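Putative N-acetylneuraminate lyase ([Ruminococcus] gnavus ATCC 29149, PDB 6RB7) is of unestablished function but belongs to the dihydrodipicolinate synthetase family, whose members are (beta/alpha)8-barrel proteins, and assembles as a tetramer. Local coordinates at residues 172-177 with 200-205; 112-117 with 137-142; 42-47 with 79-84; 180-185 with 208-213. All coordinates share one frame; numbering follows the deposited sequence. Where two conformers were deposited one is given.

Interaction 1 (172-177 with 200-205); sequences IPQLAG and SSMPVQ
Q174 sets CG beside its own backbone N (chi1 -55°) and then bends sharply at chi2 (96°), which folds its amide back toward S200 rather than letting the chain run out straight. The setting is a (beta/alpha)8 barrel: residues 172-177 and 200-205 follow the neighbouring parallel strands 166-171 and 194-199, and the contact joins the loops at their carboxyl ends. Q174 NE2 donates to S200 O over 2.9 Å in a nearly straight bond (166°). The acceptor lies in the plane of the glutamine amide, whereas the donor is tilted from the carbonyl plane of S200. A glutamine suits this place because it is long enough to turn back and offer an N-H to a main-chain oxygen. The amide oxygen is less well served: Q174 OE1 sits 3.7 Å from S201 CA and has no hydrogen-bond partner in the model. M202 borders the amide, with CG 4.0 Å from Q174 NE2.

Beside this polar link the contact is apolar. I172, the N-cap residue, leans on Y143 of a neighbouring subunit and, in one of its two conformers, brings CD1 to 3.9 Å from S200 CB. The serines are small enough to allow close approach, and their hydroxyls bond elsewhere, S200 OG to Y170 OH and S201 OG to D206 and N199. P173 opens the short helix 173-176, where a residue lacking an N-H costs no helical bond, and its ring atom CG rests 3.8 Å from S201 CB.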
loop_
_atom_site.group_PDB
_atom_site.type_symbol
_atom_site.label_atom_id
_atom_site.label_comp_id
_atom_site.label_asym_id
_atom_site.label_seq_id
_atom_site.Cartn_x
_atom_site.Cartn_y
_atom_site.Cartn_z
ATOM N N ILE A 172 -3.063 -10.710 -10.935
ATOM C CA ILE A 172 -3.781 -9.412 -10.763
ATOM C C ILE A 172 -3.712 -9.012 -9.293
ATOM O O ILE A 172 -4.709 -9.012 -8.575
ATOM C CB ILE A 172 -5.189 -9.506 -11.368
ATOM C CG1 ILE A 172 -5.895 -8.147 -11.295
ATOM C CG2 ILE A 172 -5.997 -10.651 -10.776
ATOM C CD1 ILE A 172 -6.824 -7.894 -12.455
ATOM N N PRO A 173 -2.503 -8.701 -8.788
ATOM C CA PRO A 173 -2.304 -8.503 -7.355
ATOM C C PRO A 173 -3.135 -7.349 -6.808
ATOM O O PRO A 173 -3.536 -7.418 -5.617
ATOM C CB PRO A 173 -0.813 -8.272 -7.166
ATOM C CG PRO A 173 -0.308 -7.924 -8.550
ATOM C CD PRO A 173 -1.240 -8.605 -9.534
ATOM N N GLN A 174 -3.375 -6.330 -7.617
ATOM C CA GLN A 174 -4.128 -5.115 -7.200
ATOM C C GLN A 174 -5.539 -5.473 -6.754
ATOM O O GLN A 174 -6.106 -4.740 -5.924
ATOM C CB GLN A 174 -4.366 -4.158 -8.369
ATOM C CG GLN A 174 -3.170 -3.695 -9.146
ATOM C CD GLN A 174 -2.969 -4.554 -10.369
ATOM O OE1 GLN A 174 -2.676 -5.727 -10.228
ATOM N NE2 GLN A 174 -3.120 -3.967 -11.552
ATOM N N LEU A 175 -6.142 -6.490 -7.348
ATOM C CA LEU A 175 -7.537 -6.915 -7.021
ATOM C C LEU A 175 -7.530 -8.168 -6.157
ATOM O O LEU A 175 -8.363 -8.249 -5.234
ATOM C CB LEU A 175 -8.357 -7.133 -8.281
ATOM C CG LEU A 175 -8.374 -5.972 -9.274
ATOM C CD1 LEU A 175 -9.315 -6.277 -10.403
ATOM C CD2 LEU A 175 -8.705 -4.653 -8.580
ATOM N N ALA A 176 -6.707 -9.161 -6.467
ATOM C CA ALA A 176 -6.704 -10.429 -5.714
ATOM C C ALA A 176 -6.080 -10.274 -4.333
ATOM O O ALA A 176 -6.448 -11.077 -3.442
ATOM C CB ALA A 176 -5.988 -11.499 -6.498
ATOM N N GLY A 177 -5.127 -9.344 -4.149
ATOM C CA GLY A 177 -4.449 -9.095 -2.879
ATOM C C GLY A 177 -3.218 -9.937 -2.659
ATOM O O GLY A 177 -2.519 -9.760 -1.636
ATOM N N SER A 200 -1.567 -8.815 -15.262
ATOM C CA SER A 200 -2.329 -7.545 -15.130
ATOM C C SER A 200 -1.751 -6.651 -14.026
ATOM O O SER A 200 -2.312 -5.575 -13.827
ATOM C CB SER A 200 -3.798 -7.764 -14.939
ATOM O OG SER A 200 -4.369 -8.087 -16.222
ATOM N N SER A 201 -0.622 -7.011 -13.425
ATOM C CA SER A 201 0.115 -6.075 -12.570
ATOM C C SER A 201 0.605 -4.935 -13.463
ATOM O O SER A 201 0.747 -5.120 -14.679
ATOM C CB SER A 201 1.249 -6.753 -11.856
ATOM O OG SER A 201 2.329 -7.016 -12.730
ATOM N N MET A 202 0.852 -3.775 -12.877
ATOM C CA MET A 202 1.250 -2.610 -13.699
ATOM C C MET A 202 2.698 -2.623 -14.172
ATOM O O MET A 202 2.966 -2.104 -15.257
ATOM C CB MET A 202 0.903 -1.307 -12.991
ATOM C CG MET A 202 -0.584 -1.124 -12.767
ATOM S SD MET A 202 -1.607 -1.296 -14.214
ATOM C CE MET A 202 -1.037 0.111 -15.168
ATOM N N PRO A 203 3.704 -3.136 -13.433
ATOM C CA PRO A 203 5.068 -3.078 -13.943
ATOM C C PRO A 203 5.264 -3.990 -15.157
ATOM O O PRO A 203 5.028 -5.191 -15.078
ATOM C CB PRO A 203 5.945 -3.514 -12.772
ATOM C CG PRO A 203 5.070 -3.303 -11.540
ATOM C CD PRO A 203 3.658 -3.604 -12.034
ATOM N N VAL A 204 5.740 -3.447 -16.283
ATOM C CA VAL A 204 6.150 -4.323 -17.421
ATOM C C VAL A 204 7.385 -5.104 -17.007
ATOM O O VAL A 204 7.634 -6.133 -17.598
ATOM C CB VAL A 204 6.354 -3.541 -18.719
ATOM C CG1 VAL A 204 5.031 -2.928 -19.179
ATOM C CG2 VAL A 204 7.432 -2.500 -18.592
ATOM N N GLN A 205 8.108 -4.681 -15.964
ATOM C CA GLN A 205 9.212 -5.485 -15.419
ATOM C C GLN A 205 8.664 -6.870 -15.085
ATOM O O GLN A 205 9.437 -7.836 -15.190
ATOM C CB GLN A 205 9.857 -4.798 -14.221
ATOM C CG GLN A 205 11.056 -5.560 -13.722
ATOM C CD GLN A 205 11.751 -4.827 -12.591
ATOM O OE1 GLN A 205 11.627 -3.598 -12.461
ATOM N NE2 GLN A 205 12.612 -5.537 -11.899
#

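Interaction 2 (112-117 with 137-142)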
loop_
_atom_site.group_PDB
_atom_site.type_symbol
_atom_site.label_atom_id
_atom_site.label_comp_id
_atom_site.label_asym_id
_atom_site.label_seq_id
_atom_site.Cartn_x
_atom_site.Cartn_y
_atom_site.Cartn_z
ATOM N N HIS A 112 -11.654 -18.859 -18.288
ATOM C CA HIS A 112 -11.340 -18.544 -16.885
ATOM C C HIS A 112 -12.323 -19.287 -16.000
ATOM O O HIS A 112 -13.542 -19.069 -16.153
ATOM C CB HIS A 112 -11.377 -17.039 -16.659
ATOM C CG HIS A 112 -11.069 -16.725 -15.223
ATOM N ND1 HIS A 112 -12.047 -16.317 -14.347
ATOM C CD2 HIS A 112 -9.926 -16.864 -14.515
ATOM C CE1 HIS A 112 -11.475 -16.140 -13.155
ATOM N NE2 HIS A 112 -10.178 -16.528 -13.213
ATOM N N VAL A 113 -11.814 -20.168 -15.122
ATOM C CA VAL A 113 -12.686 -21.079 -14.344
ATOM C C VAL A 113 -12.555 -20.855 -12.849
ATOM O O VAL A 113 -13.251 -21.550 -12.097
ATOM C CB VAL A 113 -12.390 -22.532 -14.727
ATOM C CG1 VAL A 113 -12.780 -22.817 -16.172
ATOM C CG2 VAL A 113 -10.972 -22.955 -14.390
ATOM N N ALA A 114 -11.764 -19.897 -12.395
ATOM C CA ALA A 114 -11.583 -19.685 -10.943
ATOM C C ALA A 114 -12.886 -19.142 -10.356
ATOM O O ALA A 114 -13.491 -18.159 -10.884
ATOM C CB ALA A 114 -10.424 -18.761 -10.672
ATOM N N CYS A 115 -13.242 -19.712 -9.221
ATOM C CA CYS A 115 -14.358 -19.315 -8.357
ATOM C C CYS A 115 -13.819 -19.075 -6.949
ATOM O O CYS A 115 -12.683 -19.373 -6.634
ATOM C CB CYS A 115 -15.400 -20.423 -8.272
ATOM S SG CYS A 115 -16.102 -20.827 -9.892
ATOM N N ASN A 116 -14.663 -18.580 -6.064
ATOM C CA ASN A 116 -14.214 -18.296 -4.689
ATOM C C ASN A 116 -13.662 -19.595 -4.052
ATOM O O ASN A 116 -12.630 -19.547 -3.389
ATOM C CB ASN A 116 -15.355 -17.734 -3.846
ATOM C CG ASN A 116 -15.740 -16.304 -4.138
ATOM O OD1 ASN A 116 -15.228 -15.677 -5.070
ATOM N ND2 ASN A 116 -16.547 -15.761 -3.234
ATOM N N ASN A 117 -14.381 -20.712 -4.214
ATOM C CA ASN A 117 -13.921 -22.002 -3.648
ATOM C C ASN A 117 -13.315 -22.910 -4.708
ATOM O O ASN A 117 -13.416 -22.676 -5.934
ATOM C CB ASN A 117 -14.999 -22.650 -2.794
ATOM C CG ASN A 117 -16.157 -23.248 -3.560
ATOM O OD1 ASN A 117 -15.991 -23.666 -4.713
ATOM N ND2 ASN A 117 -17.328 -23.338 -2.919
ATOM N N ALA A 137 -7.975 -20.883 -17.359
ATOM C CA ALA A 137 -7.233 -19.843 -16.624
ATOM C C ALA A 137 -7.762 -19.702 -15.216
ATOM O O ALA A 137 -8.929 -20.047 -14.946
ATOM C CB ALA A 137 -7.304 -18.523 -17.351
ATOM N N ALA A 138 -6.948 -19.130 -14.322
ATOM C CA ALA A 138 -7.388 -18.896 -12.935
ATOM C C ALA A 138 -6.629 -17.709 -12.343
ATOM O O ALA A 138 -5.399 -17.704 -12.331
ATOM C CB ALA A 138 -7.182 -20.123 -12.106
ATOM N N ILE A 139 -7.407 -16.760 -11.836
ATOM C CA ILE A 139 -6.898 -15.801 -10.820
ATOM C C ILE A 139 -6.490 -16.573 -9.578
ATOM O O ILE A 139 -6.839 -17.758 -9.417
ATOM C CB ILE A 139 -7.935 -14.716 -10.527
ATOM C CG1 ILE A 139 -9.232 -15.270 -9.944
ATOM C CG2 ILE A 139 -8.161 -13.848 -11.753
ATOM C CD1 ILE A 139 -10.103 -14.198 -9.335
ATOM N N PRO A 140 -5.771 -15.960 -8.650
ATOM C CA PRO A 140 -5.509 -16.581 -7.368
ATOM C C PRO A 140 -6.768 -16.591 -6.508
ATOM O O PRO A 140 -7.778 -15.916 -6.781
ATOM C CB PRO A 140 -4.468 -15.659 -6.690
ATOM C CG PRO A 140 -4.062 -14.659 -7.728
ATOM C CD PRO A 140 -5.206 -14.601 -8.708
ATOM N N PRO A 141 -6.697 -17.274 -5.344
ATOM C CA PRO A 141 -7.705 -17.091 -4.307
ATOM C C PRO A 141 -7.785 -15.613 -3.910
ATOM O O PRO A 141 -6.767 -14.915 -3.893
ATOM C CB PRO A 141 -7.182 -17.938 -3.147
ATOM C CG PRO A 141 -6.262 -18.963 -3.813
ATOM C CD PRO A 141 -5.608 -18.190 -4.944
ATOM N N ILE A 142 -8.985 -15.164 -3.606
ATOM C CA ILE A 142 -9.241 -13.733 -3.299
ATOM C C ILE A 142 -9.692 -13.543 -1.840
ATOM O O ILE A 142 -10.010 -14.532 -1.147
ATOM C CB ILE A 142 -10.278 -13.136 -4.268
ATOM C CG1 ILE A 142 -11.665 -13.748 -4.127
ATOM C CG2 ILE A 142 -9.736 -13.275 -5.681
ATOM C CD1 ILE A 142 -12.724 -12.992 -4.858
HETATM O O HOH W 1 -10.399 -16.959 -6.662
HETATM O O HOH W 2 -10.973 -17.464 -3.854
#
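The imidazole of H112 lies against the backbone of A138 and I139, with CD2 3.6 Å from A138 CA and the ring edge turned to the I139 amide. This is a junction between adjacent parallel strands of a (beta/alpha)8 barrel, 108-112 and 135-138, and the loops that leave their carboxyl ends. I139 N donates to H112 NE2 over 3.1 Å, almost straight (168°) and within the ring plane. On its other side-chain nitrogen, ND1, the histidine bonds N78 O. Two polar ring atoms, each with a main-chain partner, make histidine apt for this buried place and fix the rotation of the ring.

The strand ladder ends here as well. V113 N bonds A137 O at 2.9 Å, and the same oxygen receives a CA-H...O contact from H112. Beyond it the two segments diverge. The alanines meet directly, A114 CB touching A138 CB, and A114 CB also rests on I139 CG1, each at 3.8 Å. I139 presents CG1 by placing it between its own N and carbonyl carbon (chi1 62°), where it also sits beside the NE2 corner of the H112 imidazole, 3.6 Å from that atom.

Farther along, the pairing passes to water and to a neighbouring subunit. The amide of N116 bonds N116 and I85 of that subunit, while I142 CD1 lies against N116 OD1. One water reaches P140 O, with a weak bond to C115 O; a second donates to N116 O at 2.7 Å and accepts from I142 N at 3.1 Å.

Interaction 3 (42-47 with 79-84); sequences IPAFYA and GSSGEC
Close van der Waals contacts join A44, F45 and A47 to the turn at 81-83, where the loops following strands 41-43 and 74-77 meet. These loops lie at the carboxyl ends of the strands, the side of a (beta/alpha)8 barrel that normally carries active-site loops. A44 CB and S81 CB stand 3.6 Å apart, two short side chains pointing at each other. A47 CB comes within 3.5 Å of G82 O and lies against the E83 carboxylate, with CD 3.6 Å away; E83 brings it alongside by setting CG anti to its carbonyl carbon (chi1 -59°) and running extended at chi2. F45 O reaches G82 CA at 3.3 Å; glycine suits the spot because a beta carbon there would run into that oxygen. The ring of Y46 turns its edge, through CD1, to S81 O.

Polar links across the contact run through water. One molecule donates to F45 O and accepts from G79 N, at 2.9 Å each. Another accepts from A47 N and donates to S81 O and E83 OE2, the last at 2.8 Å.

E83 OE2 forms a salt bridge with K292, which also bonds A47 O, and E83 OE1 bonds Y49 OH and R307 N. S81 OG is linked to Y288 OH and Y46 OH to G242 O. With its oxygens shared among a lysine, a tyrosine, a backbone amide and a water, the buried E83 carboxylate has its orientation fixed, and its negative charge is probably stabilised.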
loop_
_atom_site.group_PDB
_atom_site.type_symbol
_atom_site.label_atom_id
_atom_site.label_comp_id
_atom_site.label_asym_id
_atom_site.label_seq_id
_atom_site.Cartn_x
_atom_site.Cartn_y
_atom_site.Cartn_z
ATOM N N ILE A 42 -6.535 -11.313 -27.956
ATOM C CA ILE A 42 -7.575 -12.172 -27.339
ATOM C C ILE A 42 -8.426 -11.295 -26.432
ATOM O O ILE A 42 -8.128 -11.078 -25.242
ATOM C CB ILE A 42 -6.955 -13.375 -26.614
ATOM C CG1 ILE A 42 -6.168 -14.251 -27.592
ATOM C CG2 ILE A 42 -8.031 -14.165 -25.869
ATOM C CD1 ILE A 42 -5.516 -15.464 -26.963
ATOM N N PRO A 43 -9.497 -10.676 -26.954
ATOM C CA PRO A 43 -10.382 -9.916 -26.091
ATOM C C PRO A 43 -11.002 -10.716 -24.958
ATOM O O PRO A 43 -11.363 -11.874 -25.134
ATOM C CB PRO A 43 -11.513 -9.485 -27.036
ATOM C CG PRO A 43 -10.879 -9.515 -28.417
ATOM C CD PRO A 43 -9.956 -10.717 -28.359
ATOM N N ALA A 44 -11.163 -10.090 -23.796
ATOM C CA ALA A 44 -12.075 -10.593 -22.758
ATOM C C ALA A 44 -13.497 -10.541 -23.290
ATOM O O ALA A 44 -13.945 -9.535 -23.841
ATOM C CB ALA A 44 -11.948 -9.803 -21.493
ATOM N N PHE A 45 -14.186 -11.645 -23.154
ATOM C CA PHE A 45 -15.590 -11.803 -23.545
ATOM C C PHE A 45 -16.485 -11.193 -22.481
ATOM O O PHE A 45 -16.316 -11.472 -21.280
ATOM C CB PHE A 45 -15.876 -13.282 -23.710
ATOM C CG PHE A 45 -17.133 -13.599 -24.491
ATOM C CD1 PHE A 45 -17.079 -13.663 -25.871
ATOM C CD2 PHE A 45 -18.319 -13.861 -23.838
ATOM C CE1 PHE A 45 -18.224 -13.954 -26.583
ATOM C CE2 PHE A 45 -19.467 -14.148 -24.553
ATOM C CZ PHE A 45 -19.417 -14.191 -25.941
ATOM N N TYR A 46 -17.425 -10.345 -22.869
ATOM C CA TYR A 46 -18.316 -9.672 -21.898
ATOM C C TYR A 46 -19.463 -10.591 -21.472
ATOM O O TYR A 46 -19.843 -11.547 -22.183
ATOM C CB TYR A 46 -18.865 -8.371 -22.490
ATOM C CG TYR A 46 -17.794 -7.440 -22.985
ATOM C CD1 TYR A 46 -16.730 -7.101 -22.165
ATOM C CD2 TYR A 46 -17.773 -6.972 -24.292
ATOM C CE1 TYR A 46 -15.717 -6.272 -22.617
ATOM C CE2 TYR A 46 -16.791 -6.121 -24.740
ATOM C CZ TYR A 46 -15.735 -5.784 -23.910
ATOM O OH TYR A 46 -14.744 -4.924 -24.345
ATOM N N ALA A 47 -20.014 -10.282 -20.301
ATOM C CA ALA A 47 -21.283 -10.881 -19.825
ATOM C C ALA A 47 -22.420 -10.407 -20.709
ATOM O O ALA A 47 -22.609 -9.201 -20.847
ATOM C CB ALA A 47 -21.538 -10.590 -18.376
ATOM N N GLY A 79 -13.819 -14.245 -17.561
ATOM C CA GLY A 79 -12.895 -13.485 -16.714
ATOM C C GLY A 79 -13.627 -12.459 -15.862
ATOM O O GLY A 79 -14.871 -12.366 -15.908
ATOM N N SER A 80 -12.906 -11.647 -15.099
ATOM C CA SER A 80 -13.561 -10.573 -14.329
ATOM C C SER A 80 -14.174 -9.531 -15.257
ATOM O O SER A 80 -15.205 -8.995 -14.920
ATOM C CB SER A 80 -12.667 -9.962 -13.271
ATOM O OG SER A 80 -11.534 -9.407 -13.853
ATOM N N SER A 81 -13.609 -9.305 -16.458
ATOM C CA SER A 81 -14.226 -8.402 -17.464
ATOM C C SER A 81 -15.534 -9.010 -17.956
ATOM O O SER A 81 -16.355 -8.269 -18.479
ATOM C CB SER A 81 -13.246 -8.128 -18.612
ATOM O OG SER A 81 -12.093 -7.452 -18.148
ATOM N N GLY A 82 -15.681 -10.339 -17.856
ATOM C CA GLY A 82 -16.938 -11.052 -18.114
ATOM C C GLY A 82 -17.812 -11.192 -16.889
ATOM O O GLY A 82 -18.739 -12.014 -16.883
ATOM N N GLU A 83 -17.532 -10.439 -15.837
ATOM C CA GLU A 83 -18.357 -10.376 -14.609
ATOM C C GLU A 83 -18.376 -11.709 -13.873
ATOM O O GLU A 83 -19.342 -12.001 -13.187
ATOM C CB GLU A 83 -19.748 -9.836 -14.928
ATOM C CG GLU A 83 -19.681 -8.451 -15.536
ATOM C CD GLU A 83 -21.009 -7.874 -16.019
ATOM O OE1 GLU A 83 -22.005 -8.046 -15.311
ATOM O OE2 GLU A 83 -21.008 -7.189 -17.063
ATOM N N CYS A 84 -17.298 -12.481 -13.948
ATOM C CA CYS A 84 -17.302 -13.850 -13.369
ATOM C C CYS A 84 -17.523 -13.792 -11.862
ATOM O O CYS A 84 -18.165 -14.715 -11.324
ATOM C CB CYS A 84 -16.052 -14.651 -13.677
ATOM S SG CYS A 84 -14.515 -14.018 -12.978
HETATM O O HOH W 3 -14.030 -12.482 -19.863
HETATM O O HOH W 4 -19.069 -7.825 -18.992
#

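Interaction 4 (180-185 with 208-213); sequences LTQNLF and QMFKQA
T181, which stands in sequence between L180 and Q182, two residues that lie against F210, has its OG1 held twice: it accepts from L184 N at 3.1 Å and forms a second hydrogen bond with E148. Threonine serves well here as the N-cap of helix 182-188, since its short hydroxyl reaches an amide of the first turn. The helix start is thereby fixed where it faces helix 204-214.

The centre of the contact is the ring of F210. L180 CG stands anti to the backbone N (chi1 180°), which carries CD2 over one face of the ring in a CH-pi contact, 4.1 Å from the centroid and 28° off the normal. The carbonyl oxygen of L180 meets the ring at its edge instead, in plane, 3.3 Å from CZ. F185 comes from the end of the first turn of its helix; its ring lies obliquely to that of F210, with planes at 79° and centroids 5.4 Å apart, and its own edge reaches F210 O through CE2 at 3.5 Å. These large, buried groups suit an interface that rests on the sheet, where L180, F185 and F210 all pack on V197.

Nearer the surface, Q182 bends at chi2 and lays its amide along helix 204-214. Its NE2 lies 3.4 Å from F210 CD1 and its OE1 3.7 Å from A213 CB; alanine leaves room for this approach. Two consecutive helices in contact, both packed on the intervening strand 194-199, are typical of the outer helical layer of a (beta/alpha)8 barrel.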
loop_
_atom_site.group_PDB
_atom_site.type_symbol
_atom_site.label_atom_id
_atom_site.label_comp_id
_atom_site.label_asym_id
_atom_site.label_seq_id
_atom_site.Cartn_x
_atom_site.Cartn_y
_atom_site.Cartn_z
ATOM N N LEU A 180 1.535 -13.503 -8.039
ATOM C CA LEU A 180 2.425 -14.530 -8.562
ATOM C C LEU A 180 3.858 -14.069 -8.382
ATOM O O LEU A 180 4.345 -13.254 -9.155
ATOM C CB LEU A 180 2.114 -14.831 -10.029
ATOM C CG LEU A 180 3.017 -15.901 -10.635
ATOM C CD1 LEU A 180 2.764 -17.265 -10.012
ATOM C CD2 LEU A 180 2.820 -15.961 -12.140
ATOM N N THR A 181 4.518 -14.589 -7.359
ATOM C CA THR A 181 5.946 -14.289 -7.119
ATOM C C THR A 181 6.820 -15.151 -8.025
ATOM O O THR A 181 6.367 -16.176 -8.553
ATOM C CB THR A 181 6.307 -14.566 -5.678
ATOM O OG1 THR A 181 6.086 -15.949 -5.372
ATOM C CG2 THR A 181 5.528 -13.667 -4.749
ATOM N N GLN A 182 8.111 -14.809 -8.117
ATOM C CA GLN A 182 9.026 -15.664 -8.909
ATOM C C GLN A 182 9.076 -17.077 -8.333
ATOM O O GLN A 182 9.034 -18.044 -9.107
ATOM C CB GLN A 182 10.429 -15.052 -9.014
ATOM C CG GLN A 182 10.575 -13.960 -10.092
ATOM C CD GLN A 182 9.768 -14.013 -11.379
ATOM O OE1 GLN A 182 9.757 -14.986 -12.184
ATOM N NE2 GLN A 182 9.085 -12.903 -11.580
ATOM N N ASN A 183 9.086 -17.236 -7.010
ATOM C CA ASN A 183 9.165 -18.565 -6.361
ATOM C C ASN A 183 7.884 -19.352 -6.667
ATOM O O ASN A 183 7.956 -20.574 -6.921
ATOM C CB ASN A 183 9.330 -18.484 -4.850
ATOM C CG ASN A 183 10.732 -18.085 -4.437
ATOM O OD1 ASN A 183 11.651 -18.090 -5.246
ATOM N ND2 ASN A 183 10.908 -17.761 -3.165
ATOM N N LEU A 184 6.714 -18.693 -6.606
ATOM C CA LEU A 184 5.457 -19.413 -6.881
ATOM C C LEU A 184 5.425 -19.820 -8.352
ATOM O O LEU A 184 4.930 -20.916 -8.655
ATOM C CB LEU A 184 4.274 -18.545 -6.469
ATOM C CG LEU A 184 2.899 -19.126 -6.731
ATOM C CD1 LEU A 184 2.666 -20.509 -6.202
ATOM C CD2 LEU A 184 1.849 -18.167 -6.181
ATOM N N PHE A 185 5.972 -18.996 -9.252
ATOM C CA PHE A 185 5.979 -19.365 -10.677
ATOM C C PHE A 185 6.905 -20.571 -10.897
ATOM O O PHE A 185 6.534 -21.453 -11.672
ATOM C CB PHE A 185 6.280 -18.138 -11.520
ATOM C CG PHE A 185 6.128 -18.325 -13.007
ATOM C CD1 PHE A 185 5.131 -19.119 -13.563
ATOM C CD2 PHE A 185 6.932 -17.592 -13.870
ATOM C CE1 PHE A 185 5.000 -19.204 -14.934
ATOM C CE2 PHE A 185 6.803 -17.706 -15.234
ATOM C CZ PHE A 185 5.840 -18.516 -15.767
ATOM N N GLN A 208 8.709 -9.002 -18.127
ATOM C CA GLN A 208 10.106 -9.326 -18.457
ATOM C C GLN A 208 10.631 -10.417 -17.550
ATOM O O GLN A 208 11.312 -11.347 -18.018
ATOM C CB GLN A 208 10.930 -8.027 -18.352
ATOM C CG GLN A 208 12.352 -8.189 -18.835
ATOM C CD GLN A 208 13.302 -8.796 -17.838
ATOM O OE1 GLN A 208 13.264 -8.514 -16.619
ATOM N NE2 GLN A 208 14.226 -9.602 -18.359
ATOM N N MET A 209 10.373 -10.335 -16.241
ATOM C CA MET A 209 10.950 -11.307 -15.283
ATOM C C MET A 209 10.277 -12.666 -15.506
ATOM O O MET A 209 10.988 -13.695 -15.430
ATOM C CB MET A 209 10.803 -10.816 -13.849
ATOM C CG MET A 209 11.725 -9.628 -13.613
ATOM S SD MET A 209 11.742 -9.093 -11.897
ATOM C CE MET A 209 10.024 -8.706 -11.604
ATOM N N PHE A 210 8.973 -12.695 -15.684
ATOM C CA PHE A 210 8.268 -13.989 -15.890
ATOM C C PHE A 210 8.814 -14.635 -17.183
ATOM O O PHE A 210 9.077 -15.852 -17.220
ATOM C CB PHE A 210 6.763 -13.815 -15.969
ATOM C CG PHE A 210 6.055 -13.446 -14.702
ATOM C CD1 PHE A 210 6.427 -13.977 -13.483
ATOM C CD2 PHE A 210 4.992 -12.568 -14.738
ATOM C CE1 PHE A 210 5.751 -13.623 -12.330
ATOM C CE2 PHE A 210 4.287 -12.266 -13.586
ATOM C CZ PHE A 210 4.706 -12.728 -12.388
ATOM N N LYS A 211 8.953 -13.859 -18.246
ATOM C CA LYS A 211 9.391 -14.370 -19.575
ATOM C C LYS A 211 10.843 -14.838 -19.470
ATOM O O LYS A 211 11.192 -15.895 -19.990
ATOM C CB LYS A 211 9.135 -13.351 -20.684
ATOM C CG LYS A 211 9.536 -13.849 -22.074
ATOM C CD LYS A 211 8.798 -15.137 -22.478
ATOM C CE LYS A 211 9.030 -15.480 -23.929
ATOM N NZ LYS A 211 8.453 -16.798 -24.256
ATOM N N GLN A 212 11.710 -14.063 -18.831
ATOM C CA GLN A 212 13.137 -14.439 -18.679
ATOM C C GLN A 212 13.252 -15.727 -17.877
ATOM O O GLN A 212 14.052 -16.599 -18.248
ATOM C CB GLN A 212 13.921 -13.285 -18.071
ATOM C CG GLN A 212 15.418 -13.557 -17.987
ATOM C CD GLN A 212 16.158 -12.238 -17.819
ATOM O OE1 GLN A 212 15.909 -11.494 -16.853
ATOM N NE2 GLN A 212 17.103 -11.978 -18.725
ATOM N N ALA A 213 12.492 -15.874 -16.799
ATOM C CA ALA A 213 12.556 -17.074 -15.959
ATOM C C ALA A 213 12.054 -18.289 -16.760
ATOM O O ALA A 213 12.637 -19.374 -16.602
ATOM C CB ALA A 213 11.694 -16.873 -14.725
#

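Overall arrangement
From the N terminus, interaction 3 comes first and closes a loop over helix 57-70 and strand 74-77, bringing together the carboxyl ends of the first two strands. Interaction 2 follows in series, closing over helix 118-130; it touches interaction 3 where H112 ND1 packs on C84 and G79. Interaction 1, closing over helix 182-188 and strand 194-199, meets interaction 2 through A176 with P140. Interaction 4 starts inside that loop, spans strand 194-199 and ends beyond it, so the two cross; their second segments lead into or form helix 204-214. Interactions 1 and 2 also reach one neighbouring subunit, while 1 and 4 reach another.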